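Local coordinates for TPR repeat-containing protein (Cytophaga hutchinsonii, PDB 3U4T), which is of unknown function but, as a tetratricopeptide-repeat protein, probably serves as a helical scaffold for protein-protein interactions, at residues K58-Y63 and E78-I83; I83-K86 and L92-Q95. The protein carries 1 engineered substitution. All blocks are in the same frame, centred on the assembly; numbering follows the deposited sequence.

Contact 1: residues K58-Y63 and E78-I83; sequences KDIETY and EYYGKI
Ile60 and Glu61 both approach the Tyr80 ring obliquely, at its CD1 and CE1 atoms. CG2 of Ile60 is the closer, 3.5 Å from Tyr80 CD1. Further out, CG of Glu61 sits 4.0 Å from Tyr80 CE1. The Glu61 carboxylate plane is turned 68° from the ring plane. Tyr80 OH donates to Glu61 OE2 at 3.2 Å, and OE2 accepts with its anti lone pair, the one away from the other carboxylate oxygen. Chi1 of Tyr80 is -170°, with CG opposite the backbone N, and this swings the ring out to Glu61 on the other helix. Outside the two segments, the ring of Phe64 also meets Tyr80, and Gln96 touches it from helix 90-103.

Ile60 works with both branches. While CG2 lies by the ring, CG1 reaches back to the Tyr80 backbone, 4.0 Å from its CA. Ile83 completes the apolar patch, with CD1 3.9 Å from Ile60 CB. The segments of helices 53-64 and 74-86 run at 146° to each other, as neighbouring, roughly antiparallel helices in a solenoid of the tetratricopeptide-repeat kind. Their axes approach to 10.1 Å.

A phenylalanine in place of Tyr80 would probably keep the ring packing but leave Glu61 OE2 without this donor and its carboxylate freer to turn.

The contact is therefore mostly apolar, with one rather long hydrogen bond, from Tyr80 to Glu61, beside the apolar contacts. A neutral phenol facing a carboxylate is likely to give direction and modest strength, without neutralising the charge of Glu61.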
loop_
_atom_site.group_PDB
_atom_site.type_symbol
_atom_site.label_atom_id
_atom_site.label_comp_id
_atom_site.label_asym_id
_atom_site.label_seq_id
_atom_site.Cartn_x
_atom_site.Cartn_y
_atom_site.Cartn_z
ATOM N N LYS A 58 -5.978 -23.663 9.376
ATOM C CA LYS A 58 -5.779 -24.944 10.035
ATOM C C LYS A 58 -4.296 -25.299 10.075
ATOM O O LYS A 58 -3.809 -25.838 11.071
ATOM C CB LYS A 58 -6.558 -26.059 9.327
ATOM C CG LYS A 58 -6.422 -27.412 10.031
ATOM C CD LYS A 58 -7.470 -28.447 9.595
ATOM C CE LYS A 58 -7.188 -29.049 8.226
ATOM N NZ LYS A 58 -8.195 -30.099 7.882
ATOM N N ASP A 59 -3.581 -24.992 8.995
ATOM C CA ASP A 59 -2.153 -25.294 8.914
ATOM C C ASP A 59 -1.284 -24.449 9.833
ATOM O O ASP A 59 -0.379 -24.967 10.487
ATOM C CB ASP A 59 -1.645 -25.127 7.483
ATOM C CG ASP A 59 -1.817 -26.384 6.638
ATOM O OD1 ASP A 59 -2.255 -27.426 7.163
ATOM O OD2 ASP A 59 -1.494 -26.316 5.431
ATOM N N ILE A 60 -1.540 -23.149 9.891
ATOM C CA ILE A 60 -0.715 -22.317 10.746
ATOM C C ILE A 60 -0.993 -22.636 12.212
ATOM O O ILE A 60 -0.143 -22.411 13.074
ATOM C CB ILE A 60 -0.952 -20.819 10.481
ATOM C CG1 ILE A 60 0.181 -20.012 11.105
ATOM C CG2 ILE A 60 -2.285 -20.390 11.038
ATOM C CD1 ILE A 60 1.532 -20.315 10.493
ATOM N N GLU A 61 -2.175 -23.181 12.497
ATOM C CA GLU A 61 -2.517 -23.516 13.874
ATOM C C GLU A 61 -1.955 -24.885 14.239
ATOM O O GLU A 61 -1.590 -25.133 15.385
ATOM C CB GLU A 61 -4.039 -23.446 14.076
ATOM C CG GLU A 61 -4.589 -22.037 13.800
ATOM C CD GLU A 61 -6.070 -21.868 14.104
ATOM O OE1 GLU A 61 -6.868 -22.761 13.741
ATOM O OE2 GLU A 61 -6.437 -20.825 14.689
ATOM N N THR A 62 -1.875 -25.776 13.261
ATOM C CA THR A 62 -1.312 -27.088 13.505
ATOM C C THR A 62 0.164 -26.793 13.761
ATOM O O THR A 62 0.779 -27.333 14.681
ATOM C CB THR A 62 -1.466 -27.992 12.271
ATOM O OG1 THR A 62 -2.844 -28.357 12.121
ATOM C CG2 THR A 62 -0.618 -29.249 12.414
ATOM N N TYR A 63 0.735 -25.920 12.942
ATOM C CA TYR A 63 2.124 -25.537 13.127
ATOM C C TYR A 63 2.398 -25.092 14.577
ATOM O O TYR A 63 3.278 -25.644 15.237
ATOM C CB TYR A 63 2.468 -24.395 12.180
ATOM C CG TYR A 63 3.836 -23.806 12.413
ATOM C CD1 TYR A 63 4.983 -24.530 12.107
ATOM C CD2 TYR A 63 3.981 -22.515 12.910
ATOM C CE1 TYR A 63 6.247 -23.981 12.283
ATOM C CE2 TYR A 63 5.241 -21.956 13.091
ATOM C CZ TYR A 63 6.367 -22.696 12.772
ATOM O OH TYR A 63 7.615 -22.164 12.943
ATOM N N GLU A 78 3.733 -13.347 11.639
ATOM C CA GLU A 78 3.277 -12.455 10.575
ATOM C C GLU A 78 2.198 -13.122 9.728
ATOM O O GLU A 78 1.118 -12.563 9.542
ATOM C CB GLU A 78 4.455 -12.047 9.693
ATOM C CG GLU A 78 4.067 -11.472 8.355
ATOM C CD GLU A 78 5.276 -11.090 7.531
ATOM O OE1 GLU A 78 6.303 -11.804 7.597
ATOM O OE2 GLU A 78 5.197 -10.082 6.806
ATOM N N TYR A 79 2.484 -14.323 9.228
ATOM C CA TYR A 79 1.514 -15.040 8.416
ATOM C C TYR A 79 0.299 -15.501 9.209
ATOM O O TYR A 79 -0.776 -15.690 8.647
ATOM C CB TYR A 79 2.174 -16.222 7.708
ATOM C CG TYR A 79 2.905 -15.780 6.461
ATOM C CD1 TYR A 79 4.250 -15.424 6.504
ATOM C CD2 TYR A 79 2.211 -15.583 5.270
ATOM C CE1 TYR A 79 4.877 -14.874 5.399
ATOM C CE2 TYR A 79 2.826 -15.035 4.163
ATOM C CZ TYR A 79 4.151 -14.678 4.231
ATOM O OH TYR A 79 4.728 -14.091 3.139
ATOM N N TYR A 80 0.458 -15.670 10.515
ATOM C CA TYR A 80 -0.674 -16.080 11.328
ATOM C C TYR A 80 -1.656 -14.923 11.252
ATOM O O TYR A 80 -2.845 -15.124 11.000
ATOM C CB TYR A 80 -0.257 -16.323 12.778
ATOM C CG TYR A 80 -1.332 -16.985 13.613
ATOM C CD1 TYR A 80 -2.456 -17.557 13.013
ATOM C CD2 TYR A 80 -1.211 -17.074 14.999
ATOM C CE1 TYR A 80 -3.436 -18.206 13.779
ATOM C CE2 TYR A 80 -2.180 -17.716 15.769
ATOM C CZ TYR A 80 -3.287 -18.277 15.152
ATOM O OH TYR A 80 -4.262 -18.879 15.902
ATOM N N GLY A 81 -1.135 -13.711 11.451
ATOM C CA GLY A 81 -1.953 -12.513 11.384
ATOM C C GLY A 81 -2.524 -12.265 9.997
ATOM O O GLY A 81 -3.703 -11.907 9.856
ATOM N N LYS A 82 -1.707 -12.434 8.959
ATOM C CA LYS A 82 -2.218 -12.228 7.612
ATOM C C LYS A 82 -3.369 -13.200 7.374
ATOM O O LYS A 82 -4.374 -12.846 6.760
ATOM C CB LYS A 82 -1.143 -12.474 6.555
ATOM C CG LYS A 82 -0.068 -11.417 6.457
ATOM C CD LYS A 82 0.828 -11.712 5.259
ATOM C CE LYS A 82 2.052 -10.819 5.226
ATOM N NZ LYS A 82 1.700 -9.379 5.259
ATOM N N ILE A 83 -3.218 -14.430 7.863
ATOM C CA ILE A 83 -4.263 -15.437 7.695
ATOM C C ILE A 83 -5.508 -15.109 8.497
ATOM O O ILE A 83 -6.617 -15.334 8.027
ATOM C CB ILE A 83 -3.754 -16.843 8.074
ATOM C CG1 ILE A 83 -2.670 -17.266 7.091
ATOM C CG2 ILE A 83 -4.882 -17.845 8.015
ATOM C CD1 ILE A 83 -1.916 -18.498 7.521
#

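Contact 2: residues I83-K86 and L92-Q95; sequences ILMK and LAIQ
Leu84 and Met85 meet Ala93 inside a helical hairpin, in which helix 74-86 and helix 90-103 are joined by a short turn. The backbones come very close here: the CA atoms of Leu84 and Ala93 are 5.0 Å apart. The methyl of Ala93 enters between the two residues of the first helix. Its CB lies 3.6 Å from Leu84 CB and 3.4 Å from the backbone N of Met85. The CB of Met85 touches the same methyl at 3.9 Å.

Such a small side chain at the point of closest approach is a familiar feature of tetratricopeptide repeats. There a glycine on the first helix of the hairpin and an alanine on the second let the helices pack tightly. Gly81 and Ala93, twelve residues apart, are consistent with that pair.

On one flank of Ala93, CD1 of Leu84 reaches Leu92 CB at 3.6 Å, and the two leucine side chains cross at a slant. Here the inner part of the Leu92 side chain does the touching, with CG 3.8 Å from Leu84 CD1. Gln57 of helix 53-64 also touches Leu84.

On the other flank is Met85, present as selenomethionine. Its CG points opposite the backbone N (chi1 -168°). The chain then bends at chi2 (63°) and chi3 (85°), which turns CE back to the second helix. CE ends 3.9 Å from Ile94 CD1. The CB of Ile94 points away from the first helix, and its long branch makes this touch. Tyr117 of helix 109-120 packs against both Met85 and Ile94, and Ile114 adds to the cover over Ile94.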
loop_
_atom_site.group_PDB
_atom_site.type_symbol
_atom_site.label_atom_id
_atom_site.label_comp_id
_atom_site.label_asym_id
_atom_site.label_seq_id
_atom_site.Cartn_x
_atom_site.Cartn_y
_atom_site.Cartn_z
ATOM N N ILE A 83 -3.218 -14.430 7.863
ATOM C CA ILE A 83 -4.263 -15.437 7.695
ATOM C C ILE A 83 -5.508 -15.109 8.497
ATOM O O ILE A 83 -6.617 -15.334 8.027
ATOM C CB ILE A 83 -3.754 -16.843 8.074
ATOM C CG1 ILE A 83 -2.670 -17.266 7.091
ATOM C CG2 ILE A 83 -4.882 -17.845 8.015
ATOM C CD1 ILE A 83 -1.916 -18.498 7.521
ATOM N N LEU A 84 -5.328 -14.574 9.703
ATOM C CA LEU A 84 -6.471 -14.211 10.546
ATOM C C LEU A 84 -7.183 -13.003 9.956
ATOM O O LEU A 84 -8.414 -12.948 9.910
ATOM C CB LEU A 84 -6.020 -13.902 11.984
ATOM C CG LEU A 84 -5.609 -15.126 12.820
ATOM C CD1 LEU A 84 -4.873 -14.687 14.065
ATOM C CD2 LEU A 84 -6.848 -15.955 13.184
HETATM N N MSE A 85 -6.422 -12.025 9.487
HETATM C CA MSE A 85 -7.069 -10.862 8.907
HETATM C C MSE A 85 -7.977 -11.319 7.758
HETATM O O MSE A 85 -9.108 -10.857 7.642
HETATM C CB MSE A 85 -6.032 -9.849 8.417
HETATM C CG MSE A 85 -6.626 -8.492 8.060
HETATM SE SE MSE A 85 -7.422 -7.590 9.561
HETATM C CE MSE A 85 -5.788 -6.765 10.259
ATOM N N LYS A 86 -7.504 -12.240 6.922
ATOM C CA LYS A 86 -8.335 -12.719 5.811
ATOM C C LYS A 86 -9.596 -13.436 6.282
ATOM O O LYS A 86 -10.601 -13.452 5.578
ATOM C CB LYS A 86 -7.544 -13.664 4.896
ATOM C CG LYS A 86 -6.548 -12.981 3.965
ATOM C CD LYS A 86 -7.258 -12.059 3.001
ATOM C CE LYS A 86 -6.314 -11.513 1.942
ATOM N NZ LYS A 86 -5.268 -10.626 2.513
ATOM N N LEU A 92 -7.301 -10.599 16.645
ATOM C CA LEU A 92 -6.319 -11.672 16.753
ATOM C C LEU A 92 -5.184 -11.409 15.767
ATOM O O LEU A 92 -4.010 -11.549 16.097
ATOM C CB LEU A 92 -7.002 -12.999 16.445
ATOM C CG LEU A 92 -6.757 -14.205 17.346
ATOM C CD1 LEU A 92 -6.404 -13.790 18.776
ATOM C CD2 LEU A 92 -8.029 -15.038 17.313
ATOM N N ALA A 93 -5.529 -11.007 14.554
ATOM C CA ALA A 93 -4.494 -10.719 13.571
ATOM C C ALA A 93 -3.608 -9.557 14.044
ATOM O O ALA A 93 -2.390 -9.593 13.865
ATOM C CB ALA A 93 -5.121 -10.394 12.211
ATOM N N ILE A 94 -4.211 -8.533 14.650
ATOM C CA ILE A 94 -3.434 -7.392 15.132
ATOM C C ILE A 94 -2.441 -7.850 16.201
ATOM O O ILE A 94 -1.297 -7.397 16.237
ATOM C CB ILE A 94 -4.325 -6.277 15.739
ATOM C CG1 ILE A 94 -5.238 -5.672 14.666
ATOM C CG2 ILE A 94 -3.438 -5.179 16.341
ATOM C CD1 ILE A 94 -4.515 -4.984 13.532
ATOM N N GLN A 95 -2.868 -8.756 17.073
ATOM C CA GLN A 95 -1.972 -9.235 18.118
ATOM C C GLN A 95 -0.801 -9.986 17.512
ATOM O O GLN A 95 0.337 -9.830 17.947
ATOM C CB GLN A 95 -2.726 -10.133 19.097
ATOM C CG GLN A 95 -3.563 -9.381 20.122
ATOM C CD GLN A 95 -3.920 -10.249 21.314
ATOM O OE1 GLN A 95 -4.868 -11.029 21.265
ATOM N NE2 GLN A 95 -3.140 -10.135 22.389
#

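Along the chain, contact 1 comes first. It brings helix 53-64 together with helix 74-86 and closes a loop of 14 residues. Contact 2 follows at once, on the last turn of helix 74-86, and closes a much shorter loop of five residues to helix 90-103. The two loops run in series, and neither encloses nor crosses the other. They share Ile83, which touches across contact 1 but takes no part in contact 2. Their centres are 9 Å apart, and Gly81 O of contact 1 lies against Ala93 CB of contact 2. Helix 74-86 is thus the middle member of three successive helices in the solenoid.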